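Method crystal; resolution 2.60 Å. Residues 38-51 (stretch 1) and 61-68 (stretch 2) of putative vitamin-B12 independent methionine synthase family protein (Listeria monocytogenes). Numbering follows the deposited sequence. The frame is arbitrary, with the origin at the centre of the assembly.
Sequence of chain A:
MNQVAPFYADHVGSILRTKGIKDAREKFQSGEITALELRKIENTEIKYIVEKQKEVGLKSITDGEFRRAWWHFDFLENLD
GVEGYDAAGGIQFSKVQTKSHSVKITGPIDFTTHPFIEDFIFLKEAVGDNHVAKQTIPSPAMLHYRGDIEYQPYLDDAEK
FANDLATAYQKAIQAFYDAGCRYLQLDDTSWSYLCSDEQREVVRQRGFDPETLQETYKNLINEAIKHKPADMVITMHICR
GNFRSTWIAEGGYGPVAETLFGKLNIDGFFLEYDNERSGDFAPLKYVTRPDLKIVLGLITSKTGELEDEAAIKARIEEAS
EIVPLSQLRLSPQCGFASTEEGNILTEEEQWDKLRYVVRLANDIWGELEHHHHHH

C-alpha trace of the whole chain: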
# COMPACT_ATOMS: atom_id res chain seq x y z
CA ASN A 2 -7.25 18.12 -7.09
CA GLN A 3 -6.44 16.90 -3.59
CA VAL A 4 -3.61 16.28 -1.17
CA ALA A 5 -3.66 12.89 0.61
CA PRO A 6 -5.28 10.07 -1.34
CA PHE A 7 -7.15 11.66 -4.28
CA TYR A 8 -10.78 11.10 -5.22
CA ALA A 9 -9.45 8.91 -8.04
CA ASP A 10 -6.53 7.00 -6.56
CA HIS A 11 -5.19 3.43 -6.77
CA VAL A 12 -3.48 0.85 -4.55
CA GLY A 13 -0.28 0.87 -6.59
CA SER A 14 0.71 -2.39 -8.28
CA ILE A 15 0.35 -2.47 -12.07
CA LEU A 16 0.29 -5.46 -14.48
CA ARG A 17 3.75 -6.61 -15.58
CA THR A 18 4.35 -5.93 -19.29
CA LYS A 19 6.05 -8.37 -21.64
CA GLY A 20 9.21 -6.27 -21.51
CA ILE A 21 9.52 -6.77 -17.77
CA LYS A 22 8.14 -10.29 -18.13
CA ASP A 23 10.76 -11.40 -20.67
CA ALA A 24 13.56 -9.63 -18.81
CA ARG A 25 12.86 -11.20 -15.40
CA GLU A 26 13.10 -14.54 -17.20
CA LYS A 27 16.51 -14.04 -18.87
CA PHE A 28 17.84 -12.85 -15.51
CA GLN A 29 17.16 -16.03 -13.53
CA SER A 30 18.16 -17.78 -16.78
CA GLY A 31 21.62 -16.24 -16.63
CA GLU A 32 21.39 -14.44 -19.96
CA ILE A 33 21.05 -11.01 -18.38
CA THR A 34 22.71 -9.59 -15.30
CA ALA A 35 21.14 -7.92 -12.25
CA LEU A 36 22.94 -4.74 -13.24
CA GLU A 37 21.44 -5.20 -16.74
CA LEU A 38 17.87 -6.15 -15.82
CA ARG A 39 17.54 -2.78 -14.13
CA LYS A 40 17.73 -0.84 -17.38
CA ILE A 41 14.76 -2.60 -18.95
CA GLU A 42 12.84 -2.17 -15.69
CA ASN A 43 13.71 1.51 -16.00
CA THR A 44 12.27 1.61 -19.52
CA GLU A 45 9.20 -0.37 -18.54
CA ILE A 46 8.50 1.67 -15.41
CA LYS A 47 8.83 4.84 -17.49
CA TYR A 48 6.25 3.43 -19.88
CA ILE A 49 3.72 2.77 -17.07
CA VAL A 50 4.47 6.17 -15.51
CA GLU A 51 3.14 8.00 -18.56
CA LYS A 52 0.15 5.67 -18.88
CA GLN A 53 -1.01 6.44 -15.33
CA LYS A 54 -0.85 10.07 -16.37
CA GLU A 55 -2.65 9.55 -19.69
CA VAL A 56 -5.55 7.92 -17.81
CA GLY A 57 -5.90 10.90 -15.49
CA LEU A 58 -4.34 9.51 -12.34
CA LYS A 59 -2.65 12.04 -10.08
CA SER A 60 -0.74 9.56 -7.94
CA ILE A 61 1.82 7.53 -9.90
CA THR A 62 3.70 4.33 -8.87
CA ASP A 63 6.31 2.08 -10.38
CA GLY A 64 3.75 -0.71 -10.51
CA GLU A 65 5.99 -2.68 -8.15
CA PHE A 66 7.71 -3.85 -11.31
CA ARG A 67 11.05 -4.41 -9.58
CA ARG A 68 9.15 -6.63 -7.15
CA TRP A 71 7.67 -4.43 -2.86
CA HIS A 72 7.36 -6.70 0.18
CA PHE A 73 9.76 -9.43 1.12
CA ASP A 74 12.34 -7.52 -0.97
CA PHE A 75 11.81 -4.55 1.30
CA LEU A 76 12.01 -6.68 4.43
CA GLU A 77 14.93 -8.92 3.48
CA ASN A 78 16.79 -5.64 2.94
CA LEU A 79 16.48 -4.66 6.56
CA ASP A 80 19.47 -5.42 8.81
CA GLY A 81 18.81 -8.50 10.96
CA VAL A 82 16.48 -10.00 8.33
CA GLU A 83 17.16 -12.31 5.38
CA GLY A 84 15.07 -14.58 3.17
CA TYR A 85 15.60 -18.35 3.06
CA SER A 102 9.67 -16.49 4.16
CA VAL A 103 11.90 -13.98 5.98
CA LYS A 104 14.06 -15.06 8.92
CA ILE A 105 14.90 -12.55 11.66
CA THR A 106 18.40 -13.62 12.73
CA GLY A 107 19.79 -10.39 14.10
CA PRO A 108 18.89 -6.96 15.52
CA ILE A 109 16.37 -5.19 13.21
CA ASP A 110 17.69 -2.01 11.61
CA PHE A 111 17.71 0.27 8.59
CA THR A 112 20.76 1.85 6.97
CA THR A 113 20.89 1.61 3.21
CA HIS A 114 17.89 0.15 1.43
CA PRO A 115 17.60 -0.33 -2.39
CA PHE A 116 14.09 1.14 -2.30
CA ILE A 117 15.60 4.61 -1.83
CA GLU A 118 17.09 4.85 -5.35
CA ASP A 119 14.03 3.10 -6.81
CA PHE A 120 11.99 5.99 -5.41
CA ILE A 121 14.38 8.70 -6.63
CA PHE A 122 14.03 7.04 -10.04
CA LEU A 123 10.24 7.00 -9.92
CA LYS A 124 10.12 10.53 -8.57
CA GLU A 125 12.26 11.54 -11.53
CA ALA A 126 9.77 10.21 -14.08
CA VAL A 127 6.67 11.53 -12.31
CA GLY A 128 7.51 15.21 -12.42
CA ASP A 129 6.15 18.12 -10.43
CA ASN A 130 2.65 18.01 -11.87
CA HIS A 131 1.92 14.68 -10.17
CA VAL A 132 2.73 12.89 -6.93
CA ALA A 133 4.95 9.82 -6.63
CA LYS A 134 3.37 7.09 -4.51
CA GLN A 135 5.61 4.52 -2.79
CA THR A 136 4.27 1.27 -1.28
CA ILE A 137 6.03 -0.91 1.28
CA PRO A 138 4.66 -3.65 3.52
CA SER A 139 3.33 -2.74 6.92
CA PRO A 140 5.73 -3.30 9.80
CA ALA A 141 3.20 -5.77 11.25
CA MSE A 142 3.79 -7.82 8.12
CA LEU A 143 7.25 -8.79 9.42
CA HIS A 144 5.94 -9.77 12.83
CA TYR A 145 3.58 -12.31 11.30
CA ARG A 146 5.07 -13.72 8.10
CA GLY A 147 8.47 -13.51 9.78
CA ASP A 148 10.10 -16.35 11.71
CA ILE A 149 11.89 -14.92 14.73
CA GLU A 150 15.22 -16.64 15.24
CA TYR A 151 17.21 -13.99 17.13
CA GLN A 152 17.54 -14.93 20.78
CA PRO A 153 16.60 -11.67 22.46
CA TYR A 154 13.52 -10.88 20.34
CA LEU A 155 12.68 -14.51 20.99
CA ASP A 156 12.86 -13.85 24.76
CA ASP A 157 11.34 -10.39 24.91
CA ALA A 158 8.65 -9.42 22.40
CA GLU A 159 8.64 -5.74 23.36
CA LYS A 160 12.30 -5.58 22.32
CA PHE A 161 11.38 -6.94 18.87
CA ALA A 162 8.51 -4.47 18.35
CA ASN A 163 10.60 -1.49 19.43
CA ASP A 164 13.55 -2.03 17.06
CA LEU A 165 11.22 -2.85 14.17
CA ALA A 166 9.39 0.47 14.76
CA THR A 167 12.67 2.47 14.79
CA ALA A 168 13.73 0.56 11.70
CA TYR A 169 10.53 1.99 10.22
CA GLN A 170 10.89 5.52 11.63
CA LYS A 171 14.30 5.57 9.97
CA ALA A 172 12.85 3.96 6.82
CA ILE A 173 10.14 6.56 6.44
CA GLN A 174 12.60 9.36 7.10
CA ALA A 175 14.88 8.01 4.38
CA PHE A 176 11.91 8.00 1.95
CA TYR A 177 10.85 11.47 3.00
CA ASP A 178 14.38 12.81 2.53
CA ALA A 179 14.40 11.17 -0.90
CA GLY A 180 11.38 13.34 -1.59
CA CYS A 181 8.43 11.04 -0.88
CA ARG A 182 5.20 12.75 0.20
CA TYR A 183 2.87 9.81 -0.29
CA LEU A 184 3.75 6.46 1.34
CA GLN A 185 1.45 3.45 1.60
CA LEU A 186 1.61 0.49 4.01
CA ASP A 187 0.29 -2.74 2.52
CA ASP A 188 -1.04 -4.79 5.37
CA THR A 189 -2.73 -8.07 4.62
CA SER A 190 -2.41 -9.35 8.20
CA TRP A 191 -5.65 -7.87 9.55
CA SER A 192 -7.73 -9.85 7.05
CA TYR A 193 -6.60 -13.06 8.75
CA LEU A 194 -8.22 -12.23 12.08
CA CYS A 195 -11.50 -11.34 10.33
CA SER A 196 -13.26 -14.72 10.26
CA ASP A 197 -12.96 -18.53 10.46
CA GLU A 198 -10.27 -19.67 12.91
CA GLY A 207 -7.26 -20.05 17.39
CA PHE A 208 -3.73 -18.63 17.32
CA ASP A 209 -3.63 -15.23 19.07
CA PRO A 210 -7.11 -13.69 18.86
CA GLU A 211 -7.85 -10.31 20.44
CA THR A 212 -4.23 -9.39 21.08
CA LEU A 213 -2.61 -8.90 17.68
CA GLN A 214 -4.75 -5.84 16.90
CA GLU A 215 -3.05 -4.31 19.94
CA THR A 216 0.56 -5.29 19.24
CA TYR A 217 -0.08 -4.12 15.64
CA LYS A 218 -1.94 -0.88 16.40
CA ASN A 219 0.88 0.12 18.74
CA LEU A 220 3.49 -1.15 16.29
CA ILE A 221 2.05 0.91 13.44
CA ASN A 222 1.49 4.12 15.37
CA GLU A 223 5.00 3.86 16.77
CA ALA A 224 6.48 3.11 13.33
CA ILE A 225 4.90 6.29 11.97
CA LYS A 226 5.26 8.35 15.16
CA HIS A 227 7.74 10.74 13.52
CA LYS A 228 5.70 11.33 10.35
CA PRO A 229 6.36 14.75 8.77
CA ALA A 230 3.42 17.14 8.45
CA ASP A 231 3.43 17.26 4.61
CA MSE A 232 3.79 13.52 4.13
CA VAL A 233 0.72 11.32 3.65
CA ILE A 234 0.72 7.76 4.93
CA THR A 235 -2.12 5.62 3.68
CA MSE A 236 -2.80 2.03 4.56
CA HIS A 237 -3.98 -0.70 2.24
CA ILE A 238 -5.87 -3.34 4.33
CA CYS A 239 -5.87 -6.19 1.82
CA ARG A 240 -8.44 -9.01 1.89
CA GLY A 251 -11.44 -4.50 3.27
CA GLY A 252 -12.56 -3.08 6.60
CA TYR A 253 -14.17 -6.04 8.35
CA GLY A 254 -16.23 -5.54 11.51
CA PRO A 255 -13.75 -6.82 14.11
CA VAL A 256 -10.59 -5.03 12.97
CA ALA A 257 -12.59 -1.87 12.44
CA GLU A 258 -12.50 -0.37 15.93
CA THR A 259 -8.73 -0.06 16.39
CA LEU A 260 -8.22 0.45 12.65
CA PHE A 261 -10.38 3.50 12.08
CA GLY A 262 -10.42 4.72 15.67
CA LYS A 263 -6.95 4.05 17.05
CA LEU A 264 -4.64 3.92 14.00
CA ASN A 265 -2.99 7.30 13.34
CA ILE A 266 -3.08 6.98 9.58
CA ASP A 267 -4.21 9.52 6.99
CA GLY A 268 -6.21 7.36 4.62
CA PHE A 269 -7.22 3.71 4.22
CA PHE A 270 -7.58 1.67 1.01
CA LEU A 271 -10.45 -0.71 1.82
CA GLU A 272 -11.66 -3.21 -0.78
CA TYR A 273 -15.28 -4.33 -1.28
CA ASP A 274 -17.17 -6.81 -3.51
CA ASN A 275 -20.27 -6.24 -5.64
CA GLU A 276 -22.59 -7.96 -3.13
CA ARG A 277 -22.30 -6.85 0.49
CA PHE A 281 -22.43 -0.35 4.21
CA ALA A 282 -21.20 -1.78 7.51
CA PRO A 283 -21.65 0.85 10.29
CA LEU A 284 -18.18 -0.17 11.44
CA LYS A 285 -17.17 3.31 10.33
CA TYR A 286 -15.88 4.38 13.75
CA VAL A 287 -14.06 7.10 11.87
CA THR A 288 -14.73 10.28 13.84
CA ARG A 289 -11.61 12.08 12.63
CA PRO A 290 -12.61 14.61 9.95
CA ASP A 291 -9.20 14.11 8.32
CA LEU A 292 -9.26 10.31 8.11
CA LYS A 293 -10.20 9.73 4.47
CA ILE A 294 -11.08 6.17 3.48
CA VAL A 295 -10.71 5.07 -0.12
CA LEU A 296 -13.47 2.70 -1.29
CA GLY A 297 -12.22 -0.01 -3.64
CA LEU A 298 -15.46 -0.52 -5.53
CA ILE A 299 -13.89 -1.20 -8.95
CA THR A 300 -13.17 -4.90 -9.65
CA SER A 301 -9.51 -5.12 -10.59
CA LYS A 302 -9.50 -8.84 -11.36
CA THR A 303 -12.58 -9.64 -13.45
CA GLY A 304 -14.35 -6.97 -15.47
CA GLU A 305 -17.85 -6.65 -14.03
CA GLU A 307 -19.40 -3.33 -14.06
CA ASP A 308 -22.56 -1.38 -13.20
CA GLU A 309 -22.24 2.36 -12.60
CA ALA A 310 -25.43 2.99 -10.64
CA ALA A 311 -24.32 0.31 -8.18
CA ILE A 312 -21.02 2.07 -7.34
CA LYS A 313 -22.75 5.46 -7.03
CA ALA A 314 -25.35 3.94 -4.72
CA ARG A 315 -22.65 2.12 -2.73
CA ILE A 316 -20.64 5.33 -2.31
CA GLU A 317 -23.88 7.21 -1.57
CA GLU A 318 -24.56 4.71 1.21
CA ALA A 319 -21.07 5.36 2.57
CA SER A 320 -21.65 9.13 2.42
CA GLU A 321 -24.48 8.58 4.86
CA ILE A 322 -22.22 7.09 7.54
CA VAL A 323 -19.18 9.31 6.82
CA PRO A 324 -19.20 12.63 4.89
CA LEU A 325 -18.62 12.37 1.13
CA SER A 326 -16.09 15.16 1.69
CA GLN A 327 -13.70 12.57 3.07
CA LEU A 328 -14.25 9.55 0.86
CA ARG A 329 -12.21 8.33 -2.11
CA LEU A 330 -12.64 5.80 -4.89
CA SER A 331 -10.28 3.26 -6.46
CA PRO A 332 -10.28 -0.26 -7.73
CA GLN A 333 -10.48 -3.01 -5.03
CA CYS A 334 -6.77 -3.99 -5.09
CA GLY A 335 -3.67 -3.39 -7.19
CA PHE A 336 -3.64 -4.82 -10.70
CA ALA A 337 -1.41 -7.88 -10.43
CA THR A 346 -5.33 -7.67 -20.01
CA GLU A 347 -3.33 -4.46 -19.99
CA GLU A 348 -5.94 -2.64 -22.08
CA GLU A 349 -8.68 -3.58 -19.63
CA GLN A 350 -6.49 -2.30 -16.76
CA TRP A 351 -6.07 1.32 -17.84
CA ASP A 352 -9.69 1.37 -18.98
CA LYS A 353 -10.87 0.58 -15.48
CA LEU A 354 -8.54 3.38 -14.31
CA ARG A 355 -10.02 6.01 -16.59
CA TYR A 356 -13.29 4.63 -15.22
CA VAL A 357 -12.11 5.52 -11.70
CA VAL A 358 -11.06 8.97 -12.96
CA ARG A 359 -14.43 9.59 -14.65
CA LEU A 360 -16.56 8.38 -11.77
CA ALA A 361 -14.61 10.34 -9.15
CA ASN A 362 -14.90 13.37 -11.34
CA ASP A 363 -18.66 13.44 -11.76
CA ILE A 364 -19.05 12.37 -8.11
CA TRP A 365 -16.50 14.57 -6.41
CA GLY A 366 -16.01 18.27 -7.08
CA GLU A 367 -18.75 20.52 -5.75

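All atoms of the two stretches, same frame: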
# COMPACT_ATOMS: atom_id res chain seq x y z
N LEU A 38 19.32 -6.03 -15.94
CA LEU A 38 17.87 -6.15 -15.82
C LEU A 38 17.26 -4.83 -15.35
O LEU A 38 16.10 -4.54 -15.62
CB LEU A 38 17.52 -7.25 -14.81
CG LEU A 38 16.10 -7.27 -14.25
CD1 LEU A 38 15.13 -7.60 -15.37
CD2 LEU A 38 15.98 -8.30 -13.13
N ARG A 39 18.05 -4.04 -14.64
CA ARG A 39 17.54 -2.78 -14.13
C ARG A 39 17.16 -1.79 -15.22
O ARG A 39 16.16 -1.08 -15.11
CB ARG A 39 18.53 -2.14 -13.18
CG ARG A 39 17.95 -0.93 -12.51
CD ARG A 39 18.73 -0.50 -11.29
NE ARG A 39 18.06 0.63 -10.66
CZ ARG A 39 17.17 0.52 -9.68
NH1 ARG A 39 16.62 1.61 -9.17
NH2 ARG A 39 16.87 -0.67 -9.18
N LYS A 40 17.98 -1.74 -16.27
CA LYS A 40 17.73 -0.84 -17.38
C LYS A 40 16.34 -1.08 -17.96
O LYS A 40 15.53 -0.16 -18.02
CB LYS A 40 18.79 -1.02 -18.47
CG LYS A 40 20.07 -0.18 -18.27
CD LYS A 40 19.77 1.31 -18.42
CE LYS A 40 21.01 2.17 -18.25
NZ LYS A 40 20.70 3.64 -18.19
N ILE A 41 16.07 -2.30 -18.38
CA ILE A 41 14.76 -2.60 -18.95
C ILE A 41 13.67 -2.15 -17.97
O ILE A 41 12.72 -1.46 -18.37
CB ILE A 41 14.61 -4.10 -19.24
CG1 ILE A 41 15.73 -4.56 -20.18
CG2 ILE A 41 13.26 -4.36 -19.91
CD1 ILE A 41 16.04 -6.05 -20.07
N GLU A 42 13.80 -2.55 -16.71
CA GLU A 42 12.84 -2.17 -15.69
C GLU A 42 12.63 -0.66 -15.77
O GLU A 42 11.51 -0.17 -15.71
CB GLU A 42 13.34 -2.52 -14.28
CG GLU A 42 13.56 -3.98 -13.99
CD GLU A 42 13.78 -4.24 -12.51
OE1 GLU A 42 14.52 -3.45 -11.87
OE2 GLU A 42 13.22 -5.22 -11.97
N ASN A 43 13.74 0.06 -15.91
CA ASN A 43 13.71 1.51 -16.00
C ASN A 43 12.88 2.00 -17.18
O ASN A 43 12.15 2.99 -17.06
CB ASN A 43 15.13 2.05 -16.10
CG ASN A 43 15.77 2.23 -14.75
OD1 ASN A 43 16.80 2.90 -14.61
ND2 ASN A 43 15.17 1.64 -13.73
N THR A 44 13.00 1.30 -18.30
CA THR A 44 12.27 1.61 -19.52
C THR A 44 10.80 1.27 -19.31
O THR A 44 9.91 2.08 -19.58
CB THR A 44 12.81 0.76 -20.70
OG1 THR A 44 14.23 0.94 -20.80
CG2 THR A 44 12.16 1.16 -22.02
N GLU A 45 10.56 0.08 -18.79
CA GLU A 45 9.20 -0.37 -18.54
C GLU A 45 8.47 0.53 -17.56
O GLU A 45 7.36 0.97 -17.85
CB GLU A 45 9.21 -1.81 -18.02
CG GLU A 45 9.68 -2.79 -19.08
CD GLU A 45 9.03 -2.54 -20.43
OE1 GLU A 45 7.82 -2.82 -20.57
OE2 GLU A 45 9.74 -2.05 -21.36
N ILE A 46 9.10 0.80 -16.42
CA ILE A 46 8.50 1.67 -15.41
C ILE A 46 8.13 2.99 -16.08
O ILE A 46 6.99 3.45 -15.97
CB ILE A 46 9.47 1.92 -14.21
CG1 ILE A 46 9.68 0.62 -13.44
CG2 ILE A 46 8.92 2.97 -13.26
CD1 ILE A 46 10.51 0.76 -12.19
N LYS A 47 9.08 3.58 -16.79
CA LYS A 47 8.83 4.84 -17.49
C LYS A 47 7.57 4.75 -18.35
O LYS A 47 6.74 5.67 -18.38
CB LYS A 47 10.03 5.24 -18.36
CG LYS A 47 11.14 5.96 -17.62
CD LYS A 47 11.99 6.80 -18.56
CE LYS A 47 13.13 7.51 -17.82
NZ LYS A 47 14.19 6.58 -17.36
N TYR A 48 7.41 3.63 -19.04
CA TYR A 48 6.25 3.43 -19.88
C TYR A 48 4.94 3.45 -19.06
O TYR A 48 3.96 4.06 -19.49
CB TYR A 48 6.40 2.12 -20.66
CG TYR A 48 5.13 1.71 -21.36
CD1 TYR A 48 4.36 0.65 -20.86
CD2 TYR A 48 4.65 2.42 -22.46
CE1 TYR A 48 3.15 0.32 -21.44
CE2 TYR A 48 3.43 2.09 -23.04
CZ TYR A 48 2.68 1.03 -22.52
OH TYR A 48 1.46 0.71 -23.06
N ILE A 49 4.93 2.79 -17.91
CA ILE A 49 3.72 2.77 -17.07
C ILE A 49 3.49 4.11 -16.35
O ILE A 49 2.37 4.44 -15.97
CB ILE A 49 3.74 1.61 -15.99
CG1 ILE A 49 4.82 1.85 -14.93
CG2 ILE A 49 3.94 0.25 -16.68
CD1 ILE A 49 4.80 0.85 -13.79
N VAL A 50 4.57 4.87 -16.15
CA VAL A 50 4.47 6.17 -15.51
C VAL A 50 3.61 7.08 -16.38
O VAL A 50 2.67 7.71 -15.89
CB VAL A 50 5.85 6.85 -15.32
CG1 VAL A 50 5.67 8.29 -14.87
CG2 VAL A 50 6.66 6.08 -14.30
N GLU A 51 3.92 7.15 -17.67
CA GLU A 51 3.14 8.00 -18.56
C GLU A 51 1.69 7.54 -18.67
O GLU A 51 0.77 8.36 -18.64
CB GLU A 51 3.76 8.07 -19.97
CG GLU A 51 4.46 9.42 -20.29
CD GLU A 51 3.55 10.64 -20.12
OE1 GLU A 51 3.15 10.95 -18.97
OE2 GLU A 51 3.22 11.31 -21.13
N ILE A 61 1.14 8.45 -9.00
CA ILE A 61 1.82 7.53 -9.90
C ILE A 61 2.80 6.61 -9.15
O ILE A 61 3.52 7.05 -8.24
CB ILE A 61 2.59 8.33 -11.04
CG1 ILE A 61 1.61 8.86 -12.11
CG2 ILE A 61 3.55 7.43 -11.78
CD1 ILE A 61 0.66 10.00 -11.67
N THR A 62 2.81 5.32 -9.51
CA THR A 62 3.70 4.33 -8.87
C THR A 62 4.65 3.71 -9.88
O THR A 62 4.69 4.11 -11.04
CB THR A 62 2.89 3.17 -8.22
OG1 THR A 62 2.20 2.44 -9.24
CG2 THR A 62 1.89 3.70 -7.20
N ASP A 63 5.43 2.73 -9.45
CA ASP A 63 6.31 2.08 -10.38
C ASP A 63 5.75 0.69 -10.65
O ASP A 63 6.43 -0.20 -11.16
CB ASP A 63 7.77 2.06 -9.86
CG ASP A 63 8.00 1.05 -8.74
OD1 ASP A 63 7.05 0.36 -8.31
OD2 ASP A 63 9.17 0.95 -8.30
N GLY A 64 4.47 0.53 -10.31
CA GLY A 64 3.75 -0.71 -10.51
C GLY A 64 4.36 -1.91 -9.82
O GLY A 64 4.01 -3.05 -10.12
N GLU A 65 5.28 -1.64 -8.90
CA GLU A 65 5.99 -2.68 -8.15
C GLU A 65 6.69 -3.64 -9.07
O GLU A 65 6.94 -4.79 -8.73
CB GLU A 65 5.03 -3.41 -7.21
CG GLU A 65 4.61 -2.54 -6.03
CD GLU A 65 3.55 -3.15 -5.15
OE1 GLU A 65 3.70 -4.34 -4.74
OE2 GLU A 65 2.57 -2.44 -4.83
N PHE A 66 7.03 -3.11 -10.25
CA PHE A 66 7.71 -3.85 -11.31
C PHE A 66 9.04 -4.48 -10.92
O PHE A 66 9.41 -5.52 -11.47
CB PHE A 66 7.93 -2.91 -12.50
CG PHE A 66 6.75 -2.83 -13.43
CD1 PHE A 66 5.46 -2.96 -12.94
CD2 PHE A 66 6.93 -2.65 -14.80
CE1 PHE A 66 4.36 -2.92 -13.79
CE2 PHE A 66 5.85 -2.61 -15.66
CZ PHE A 66 4.56 -2.75 -15.16
N ARG A 67 9.77 -3.86 -10.00
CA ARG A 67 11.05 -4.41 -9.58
C ARG A 67 10.81 -5.47 -8.52
O ARG A 67 11.75 -6.11 -8.05
CB ARG A 67 11.94 -3.32 -9.00
CG ARG A 67 12.21 -2.14 -9.90
CD ARG A 67 12.99 -1.09 -9.11
NE ARG A 67 13.02 0.21 -9.77
CZ ARG A 67 13.67 0.46 -10.91
NH1 ARG A 67 13.63 1.68 -11.43
NH2 ARG A 67 14.34 -0.51 -11.52
N ARG A 68 9.54 -5.66 -8.16
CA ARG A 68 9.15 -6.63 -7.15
C ARG A 68 9.79 -6.31 -5.82
O ARG A 68 10.97 -6.62 -5.61
CB ARG A 68 9.55 -8.04 -7.57
CG ARG A 68 8.86 -8.54 -8.80
CD ARG A 68 8.90 -10.05 -8.85
NE ARG A 68 8.14 -10.62 -7.74
CZ ARG A 68 8.64 -10.90 -6.54
NH1 ARG A 68 7.84 -11.40 -5.60
NH2 ARG A 68 9.93 -10.71 -6.29

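Residues 38-51 form one continuous stretch of a longer helix, and residues 61-68 run alongside it as an irregular segment built largely from turns. The two run in opposite directions: Val50 lies near Ile61, Ile46 near Asp63 and Glu42 near Arg67, with CA atoms 6.4, 5.5 and 6.7 Å apart in that order. Steps of four residues on the helix keep these positions on one face, and together the stretches bury 606 Å². The helix spends its backbone polar groups on its own i to i+4 bonds, such as Ile46 N to Glu42 O at 2.7 Å, so the contact across the stretches is made mainly by side chains.

The second stretch is folded by its own hydrogen bonds. A type I' turn from Asp63 to Phe66 is closed by Phe66 N to Asp63 O (3.1 Å), and a type I turn from Glu65 to Arg68 by Arg68 N to Glu65 O (2.8 Å). Two side chains brace the first turn by accepting from backbone amides: Thr62 OG1 from Gly64 N at 3.2 Å, and Asp63 OD1 from Glu65 N at 2.7 Å. Gly64 has positive phi, which favours glycine, and faces the helix closely; an ideal CB there would lie 2.8 Å from Ile49 CD1, a clash. The absence of a side chain lets Ile49 CD1 approach the turn backbone, 3.3 Å from Asp63 O and 3.5 Å from Gly64 N.

Apolar packing fills the middle and the Ile61 end of the contact. Phe66 points toward the helix, and Ile49 CD1 sits over one face of its ring, 3.8 Å from the centroid and 10° off the normal, a CH-pi contact. Ile49 CG2 also reaches Phe66 CZ at 3.4 Å, while Glu45 CB meets the ring edge at Phe66 CD2, 4.0 Å away, so this acidic residue contributes an aliphatic carbon here. Ile46 CG1 packs 4.1 Å from Phe66 CB, and its CG2 lies 3.7 Å from Asp63 CB. Farther along, Val50 CG1 and Ile61 CG2 meet at 3.8 Å, joining two branched, buried side chains.

Polar chemistry gathers around Arg67, which has the largest area covered by the opposite stretch. At the edge of its guanidinium, Arg67 NH2 donates to Glu42 OE1 at 3.0 Å; this hydrogen bond is part of a salt bridge, pairing opposite charges between two buried residues. Asn43 also lies at that edge. Over one face, the guanidinium of Arg39 stacks nearly flat, with centres 3.7 Å apart and planes at 14°. Arg39 NH2 and Arg67 NH2 are 3.4 Å apart, but both are donors and carry like charge, so they form no hydrogen bond; the carboxylate of Glu42 offsets the charge on Arg67, and Arg39 is hydrogen-bonded elsewhere in the structure. Ile46 CD1 covers the opposite face, 3.3 Å from Arg67 NH1, leaving the guanidinium layered between a cationic plane and a methyl group.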